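Local atomic coordinates of fluoride-specific ion channel FluC (Bordetella pertussis, PDB entry 5NKQ), a protein that forms a homodimeric, double-barrelled membrane channel highly specific for fluoride, lowering the concentration of this toxic ion in the cell. Residues L49-M53 with A71-L76; W35-L40 with A103-S108. The contacts are given in a common frame with arbitrary orientation. Residue numbers count along the deposited sequence, not the author numbering.

Overall arrangement
From the N terminus the chain first runs through helix 6-30, then turns into helix 37-59, which supplies one side of both contacts. Residues 35-40, the lead-in and first turn of this helix, meet residues 103-108 of helix 98-126 in contact 2, closing a loop of 62 intervening residues, with a bound fluoride at the junction. Further along the same helix, residues 49-53 pack on residues 71-76 of helix 65-79; this is contact 1, a short hairpin of two neighbouring transmembrane helices nested inside the larger loop. Their centres lie about 20 Å apart and their nearest atoms about 10 Å, so the contacts do not touch each other. Together they tie helix 37-59 to helix 65-79 and to helix 98-126, and both reach the second subunit.

Contact 1. Residues L49-M53 with A71-L76; sequences LIGVM and AVTGFL
Two transmembrane helices, consecutive in the chain, run antiparallel here: the short axes of 49-53 and 71-76 make an angle of 160° and approach to 10.5 Å, with Ile50 opposite Val72 at 6.5 Å between their CA atoms. Residues 49-53 are regular alpha helix, Met53 N bonding to Leu49 O at 2.8 Å. The partner contains a wider pi-type turn, in which Leu76 N reaches Ala71 O at 2.8 Å. Contact between them is wholly apolar and buries 289 Å². Leu49 (m, t) points toward the other helix, its CB 3.6 Å from Leu76 CD2 and its CD1 4.3 Å from CE2 on the ring edge of Phe75. The CA-to-CB bond of Ile50 points sideways, and with both chi angles t its CD1 comes 3.6 Å from Val72 CG1, while its backbone N lies 3.6 Å from Leu76 CD1, so this leucine (m, t) reaches right up to the opposing backbone. One turn on, Met53 folds its chain with three m torsions: CB sits 3.7 Å from Val72 CG2, CG 4.1 Å from Leu76 CD1, and CE 3.8 Å from Ala71 CB. This is apolar packing within an antiparallel helical hairpin in the membrane, close to the structural sodium site: Leu76 directly precedes Gly77, a sodium ligand, and its O accepts a hydrogen bond from Thr80 OG1. Around the pair, helix 98-126 touches Ile50 through Thr116, helix 6-30 covers Phe75 with Leu18 and Leu22, and Ala87 of the second subunit packs on Ile50.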
ATOM      1  N   LEU A  49      10.618   1.836   7.951  1.00 29.46           N
ATOM      2  CA  LEU A  49      11.849   1.333   7.349  1.00 29.13           C
ATOM      3  C   LEU A  49      12.192   2.058   6.053  1.00 30.39           C
ATOM      4  O   LEU A  49      13.372   2.153   5.699  1.00 27.82           O
ATOM      5  CB  LEU A  49      11.738  -0.172   7.107  1.00 28.92           C
ATOM      6  CG  LEU A  49      11.791  -1.042   8.365  1.00 31.71           C
ATOM      7  CD1 LEU A  49      11.660  -2.516   8.013  1.00 30.94           C
ATOM      8  CD2 LEU A  49      13.078  -0.783   9.132  1.00 28.28           C
ATOM      9  N   ILE A  50      11.194   2.571   5.333  1.00 30.75           N
ATOM     10  CA  ILE A  50      11.516   3.320   4.123  1.00 27.55           C
ATOM     11  C   ILE A  50      12.022   4.712   4.477  1.00 27.67           C
ATOM     12  O   ILE A  50      12.820   5.292   3.733  1.00 27.81           O
ATOM     13  CB  ILE A  50      10.313   3.371   3.163  1.00 32.53           C
ATOM     14  CG1 ILE A  50      10.763   3.862   1.784  1.00 27.24           C
ATOM     15  CG2 ILE A  50       9.204   4.255   3.716  1.00 27.43           C
ATOM     16  CD1 ILE A  50       9.694   3.772   0.719  1.00 32.40           C
ATOM     17  N   GLY A  51      11.588   5.268   5.609  1.00 30.14           N
ATOM     18  CA  GLY A  51      12.217   6.480   6.104  1.00 32.89           C
ATOM     19  C   GLY A  51      13.660   6.241   6.502  1.00 34.01           C
ATOM     20  O   GLY A  51      14.525   7.094   6.288  1.00 30.84           O
ATOM     21  N   VAL A  52      13.939   5.070   7.080  1.00 34.65           N
ATOM     22  CA  VAL A  52      15.316   4.692   7.382  1.00 33.61           C
ATOM     23  C   VAL A  52      16.113   4.529   6.095  1.00 35.82           C
ATOM     24  O   VAL A  52      17.242   5.018   5.974  1.00 39.05           O
ATOM     25  CB  VAL A  52      15.344   3.407   8.229  1.00 28.34           C
ATOM     26  CG1 VAL A  52      16.770   2.888   8.366  1.00 29.71           C
ATOM     27  CG2 VAL A  52      14.721   3.653   9.596  1.00 28.55           C
ATOM     28  N   MET A  53      15.530   3.840   5.109  1.00 35.26           N
ATOM     29  CA  MET A  53      16.253   3.569   3.870  1.00 31.39           C
ATOM     30  C   MET A  53      16.511   4.846   3.080  1.00 29.10           C
ATOM     31  O   MET A  53      17.620   5.053   2.577  1.00 31.87           O
ATOM     32  CB  MET A  53      15.484   2.557   3.023  1.00 31.36           C
ATOM     33  CG  MET A  53      15.573   1.129   3.533  1.00 35.86           C
ATOM     34  SD  MET A  53      17.280   0.580   3.752  1.00 37.65           S
ATOM     35  CE  MET A  53      17.930   0.811   2.099  1.00 37.22           C
ATOM     36  N   ALA A  71      15.906  -3.679  -1.199  1.00 36.18           N
ATOM     37  CA  ALA A  71      15.414  -3.277   0.114  1.00 33.72           C
ATOM     38  C   ALA A  71      14.097  -2.509   0.032  1.00 31.55           C
ATOM     39  O   ALA A  71      13.142  -2.836   0.742  1.00 35.47           O
ATOM     40  CB  ALA A  71      16.470  -2.433   0.834  1.00 30.92           C
ATOM     41  N   VAL A  72      14.031  -1.485  -0.817  1.00 32.01           N
ATOM     42  CA  VAL A  72      12.860  -0.616  -0.873  1.00 29.89           C
ATOM     43  C   VAL A  72      11.862  -1.146  -1.894  1.00 31.24           C
ATOM     44  O   VAL A  72      10.735  -1.513  -1.543  1.00 30.13           O
ATOM     45  CB  VAL A  72      13.255   0.835  -1.200  1.00 29.99           C
ATOM     46  CG1 VAL A  72      12.028   1.731  -1.181  1.00 28.01           C
ATOM     47  CG2 VAL A  72      14.305   1.333  -0.219  1.00 27.16           C
ATOM     48  N   THR A  73      12.266  -1.178  -3.167  1.00 32.12           N
ATOM     49  CA  THR A  73      11.369  -1.652  -4.217  1.00 26.71           C
ATOM     50  C   THR A  73      10.969  -3.104  -3.985  1.00 30.05           C
ATOM     51  O   THR A  73       9.812  -3.482  -4.211  1.00 26.69           O
ATOM     52  CB  THR A  73      12.031  -1.490  -5.587  1.00 29.62           C
ATOM     53  OG1 THR A  73      12.455  -0.131  -5.756  1.00 33.16           O
ATOM     54  CG2 THR A  73      11.058  -1.852  -6.700  1.00 26.57           C
ATOM     55  N   GLY A  74      11.906  -3.927  -3.525  1.00 29.59           N
ATOM     56  CA  GLY A  74      11.623  -5.325  -3.272  1.00 26.87           C
ATOM     57  C   GLY A  74      11.037  -5.588  -1.900  1.00 32.21           C
ATOM     58  O   GLY A  74       9.829  -5.806  -1.770  1.00 30.52           O
ATOM     59  N   PHE A  75      11.884  -5.550  -0.867  1.00 28.45           N
ATOM     60  CA  PHE A  75      11.465  -5.975   0.466  1.00 35.05           C
ATOM     61  C   PHE A  75      10.322  -5.117   0.996  1.00 32.63           C
ATOM     62  O   PHE A  75       9.257  -5.631   1.357  1.00 27.19           O
ATOM     63  CB  PHE A  75      12.656  -5.941   1.425  1.00 27.31           C
ATOM     64  CG  PHE A  75      12.300  -6.297   2.840  1.00 36.59           C
ATOM     65  CD1 PHE A  75      12.064  -7.614   3.197  1.00 37.31           C
ATOM     66  CD2 PHE A  75      12.200  -5.316   3.812  1.00 27.53           C
ATOM     67  CE1 PHE A  75      11.734  -7.948   4.498  1.00 36.86           C
ATOM     68  CE2 PHE A  75      11.872  -5.642   5.115  1.00 31.74           C
ATOM     69  CZ  PHE A  75      11.638  -6.960   5.458  1.00 34.60           C
ATOM     70  N   LEU A  76      10.526  -3.800   1.058  1.00 30.69           N
ATOM     71  CA  LEU A  76       9.487  -2.926   1.590  1.00 33.27           C
ATOM     72  C   LEU A  76       8.270  -2.875   0.676  1.00 36.03           C
ATOM     73  O   LEU A  76       7.149  -2.654   1.150  1.00 37.09           O
ATOM     74  CB  LEU A  76      10.052  -1.526   1.820  1.00 32.88           C
ATOM     75  CG  LEU A  76      11.154  -1.489   2.879  1.00 32.82           C
ATOM     76  CD1 LEU A  76      11.720  -0.088   3.027  1.00 32.78           C
ATOM     77  CD2 LEU A  76      10.628  -2.009   4.209  1.00 27.47           C
TER

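Contact 2. Residues W35-L40 with A103-S108. With F (fluoride ion), chain J.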
ATOM      1  N   TRP A  35      -9.899  -6.197  14.327  1.00 87.86           N
ATOM      2  CA  TRP A  35      -8.987  -5.196  13.796  1.00 65.25           C
ATOM      3  C   TRP A  35      -7.829  -5.901  13.097  1.00 50.98           C
ATOM      4  O   TRP A  35      -7.236  -6.832  13.672  1.00 46.22           O
ATOM      5  CB  TRP A  35      -8.469  -4.284  14.911  1.00 60.48           C
ATOM      6  CG  TRP A  35      -7.800  -3.035  14.423  1.00 58.71           C
ATOM      7  CD1 TRP A  35      -6.472  -2.862  14.166  1.00 58.94           C
ATOM      8  CD2 TRP A  35      -8.430  -1.779  14.145  1.00 56.30           C
ATOM      9  NE1 TRP A  35      -6.236  -1.578  13.742  1.00 58.79           N
ATOM     10  CE2 TRP A  35      -7.421  -0.892  13.720  1.00 56.59           C
ATOM     11  CE3 TRP A  35      -9.748  -1.318  14.211  1.00 56.29           C
ATOM     12  CZ2 TRP A  35      -7.689   0.428  13.364  1.00 56.36           C
ATOM     13  CZ3 TRP A  35     -10.012  -0.008  13.857  1.00 57.06           C
ATOM     14  CH2 TRP A  35      -8.987   0.849  13.438  1.00 55.59           C
ATOM     15  N   PRO A  36      -7.487  -5.501  11.870  1.00 45.19           N
ATOM     16  CA  PRO A  36      -6.356  -6.126  11.149  1.00 41.11           C
ATOM     17  C   PRO A  36      -5.010  -5.592  11.627  1.00 39.43           C
ATOM     18  O   PRO A  36      -4.316  -4.830  10.945  1.00 37.23           O
ATOM     19  CB  PRO A  36      -6.651  -5.762   9.687  1.00 40.95           C
ATOM     20  CG  PRO A  36      -8.042  -5.166   9.667  1.00 42.66           C
ATOM     21  CD  PRO A  36      -8.230  -4.567  11.012  1.00 42.96           C
ATOM     22  N   TRP A  37      -4.618  -6.005  12.836  1.00 38.08           N
ATOM     23  CA  TRP A  37      -3.369  -5.519  13.412  1.00 34.87           C
ATOM     24  C   TRP A  37      -2.154  -5.989  12.620  1.00 32.71           C
ATOM     25  O   TRP A  37      -1.117  -5.315  12.626  1.00 35.81           O
ATOM     26  CB  TRP A  37      -3.250  -5.961  14.872  1.00 33.82           C
ATOM     27  CG  TRP A  37      -4.205  -5.265  15.796  1.00 39.06           C
ATOM     28  CD1 TRP A  37      -5.306  -5.804  16.395  1.00 43.21           C
ATOM     29  CD2 TRP A  37      -4.147  -3.897  16.222  1.00 43.44           C
ATOM     30  NE1 TRP A  37      -5.935  -4.860  17.170  1.00 43.57           N
ATOM     31  CE2 TRP A  37      -5.243  -3.680  17.080  1.00 46.31           C
ATOM     32  CE3 TRP A  37      -3.274  -2.836  15.961  1.00 50.88           C
ATOM     33  CZ2 TRP A  37      -5.490  -2.446  17.679  1.00 50.16           C
ATOM     34  CZ3 TRP A  37      -3.521  -1.611  16.558  1.00 50.62           C
ATOM     35  CH2 TRP A  37      -4.619  -1.426  17.406  1.00 50.03           C
ATOM     36  N   GLY A  38      -2.256  -7.131  11.937  1.00 32.28           N
ATOM     37  CA  GLY A  38      -1.123  -7.620  11.166  1.00 31.40           C
ATOM     38  C   GLY A  38      -0.853  -6.777   9.934  1.00 34.88           C
ATOM     39  O   GLY A  38       0.295  -6.420   9.651  1.00 36.31           O
ATOM     40  N   THR A  39      -1.907  -6.455   9.179  1.00 32.98           N
ATOM     41  CA  THR A  39      -1.747  -5.575   8.026  1.00 32.27           C
ATOM     42  C   THR A  39      -1.259  -4.198   8.454  1.00 31.79           C
ATOM     43  O   THR A  39      -0.386  -3.608   7.805  1.00 33.27           O
ATOM     44  CB  THR A  39      -3.067  -5.454   7.263  1.00 30.90           C
ATOM     45  OG1 THR A  39      -3.557  -6.760   6.937  1.00 32.41           O
ATOM     46  CG2 THR A  39      -2.867  -4.656   5.979  1.00 27.75           C
ATOM     47  N   LEU A  40      -1.812  -3.670   9.549  1.00 28.28           N
ATOM     48  CA  LEU A  40      -1.388  -2.363  10.038  1.00 39.05           C
ATOM     49  C   LEU A  40       0.064  -2.394  10.499  1.00 38.07           C
ATOM     50  O   LEU A  40       0.824  -1.456  10.231  1.00 34.33           O
ATOM     51  CB  LEU A  40      -2.306  -1.906  11.171  1.00 37.52           C
ATOM     52  CG  LEU A  40      -2.042  -0.509  11.735  1.00 39.57           C
ATOM     53  CD1 LEU A  40      -2.165   0.539  10.640  1.00 38.64           C
ATOM     54  CD2 LEU A  40      -2.995  -0.208  12.882  1.00 41.33           C
ATOM     55  N   ALA A 103     -11.295   5.151  11.149  1.00 37.37           N
ATOM     56  CA  ALA A 103     -10.181   5.033  12.083  1.00 37.87           C
ATOM     57  C   ALA A 103      -9.078   4.147  11.517  1.00 40.39           C
ATOM     58  O   ALA A 103      -7.890   4.412  11.735  1.00 39.75           O
ATOM     59  CB  ALA A 103     -10.674   4.488  13.423  1.00 34.22           C
ATOM     60  N   TYR A 104      -9.449   3.090  10.789  1.00 38.73           N
ATOM     61  CA  TYR A 104      -8.438   2.218  10.200  1.00 38.05           C
ATOM     62  C   TYR A 104      -7.713   2.910   9.054  1.00 35.31           C
ATOM     63  O   TYR A 104      -6.495   2.760   8.903  1.00 35.33           O
ATOM     64  CB  TYR A 104      -9.079   0.914   9.724  1.00 33.77           C
ATOM     65  CG  TYR A 104      -8.085  -0.072   9.152  1.00 31.37           C
ATOM     66  CD1 TYR A 104      -7.047  -0.568   9.930  1.00 30.04           C
ATOM     67  CD2 TYR A 104      -8.189  -0.512   7.840  1.00 35.26           C
ATOM     68  CE1 TYR A 104      -6.136  -1.470   9.414  1.00 31.45           C
ATOM     69  CE2 TYR A 104      -7.284  -1.415   7.316  1.00 35.51           C
ATOM     70  CZ  TYR A 104      -6.259  -1.890   8.106  1.00 35.31           C
ATOM     71  OH  TYR A 104      -5.354  -2.790   7.589  1.00 34.41           O
ATOM     72  N   ALA A 105      -8.443   3.670   8.236  1.00 35.39           N
ATOM     73  CA  ALA A 105      -7.795   4.445   7.183  1.00 40.29           C
ATOM     74  C   ALA A 105      -6.940   5.559   7.772  1.00 40.23           C
ATOM     75  O   ALA A 105      -5.837   5.828   7.283  1.00 39.27           O
ATOM     76  CB  ALA A 105      -8.844   5.016   6.229  1.00 45.59           C
ATOM     77  N   GLY A 106      -7.429   6.211   8.828  1.00 41.58           N
ATOM     78  CA  GLY A 106      -6.652   7.263   9.461  1.00 40.45           C
ATOM     79  C   GLY A 106      -5.404   6.738  10.146  1.00 43.50           C
ATOM     80  O   GLY A 106      -4.334   7.345  10.053  1.00 44.55           O
ATOM     81  N   ALA A 107      -5.523   5.606  10.844  1.00 44.02           N
ATOM     82  CA  ALA A 107      -4.355   5.019  11.491  1.00 42.76           C
ATOM     83  C   ALA A 107      -3.352   4.497  10.472  1.00 43.95           C
ATOM     84  O   ALA A 107      -2.142   4.518  10.728  1.00 41.15           O
ATOM     85  CB  ALA A 107      -4.781   3.898  12.439  1.00 38.83           C
ATOM     86  N   SER A 108      -3.826   4.029   9.317  1.00 43.20           N
ATOM     87  CA  SER A 108      -2.913   3.555   8.283  1.00 39.33           C
ATOM     88  C   SER A 108      -2.249   4.714   7.549  1.00 39.05           C
ATOM     89  O   SER A 108      -1.044   4.668   7.278  1.00 37.16           O
ATOM     90  CB  SER A 108      -3.655   2.654   7.296  1.00 37.07           C
ATOM     91  OG  SER A 108      -4.164   1.498   7.940  1.00 38.02           O
TER
HETATM   92  F     F J 202      -3.141  -0.897   7.040  1.00 42.52           F
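Trp35 lays the face of its six-membered ring against the edge of Tyr104, a T-shaped pair with ring centroids 5.4 Å apart and planes at 89°; Trp35 CZ2 and Tyr104 CD1 come within 3.6 Å. The indole also reaches the helix backbone, its CH2 3.5 Å from Tyr104 N and 4.0 Å from Ala103 CB. Pro36 covers one face of the tyrosine, CG to CZ 4.0 Å, and Leu40 CB approaches the ring edge at CE1, 4.2 Å away. Pro36 is both the centre of an inverse gamma turn and the N-cap residue of helix 37-59, so the chain bends sharply just before the helix and brings this proline onto the ring. Held in this way, Tyr104 directs its hydroxyl into one of the fluoride pathways of the Fluc channel, where Tyr104 OH lies 3.0 Å and Ser108 OG 2.8 Å from the ion. Asn43 ND2 of the same chain hydrogen-bonds the fluoride, and Phe85 completes the pocket. Thr39 and Leu40 line it with carbon: Thr39 CG2 stands 3.9 Å and Leu40 CA 3.8 Å from the ion. Leu40 CD1 lies against Ser108 OG at 3.5 Å, and Thr39 CG2 is 3.5 Å from Tyr104 OH. Glu88 of helix 83-95 is hydrogen-bonded to both Tyr104 OH and Thr39 OG1, while Phe82 of the second subunit packs on Ser108.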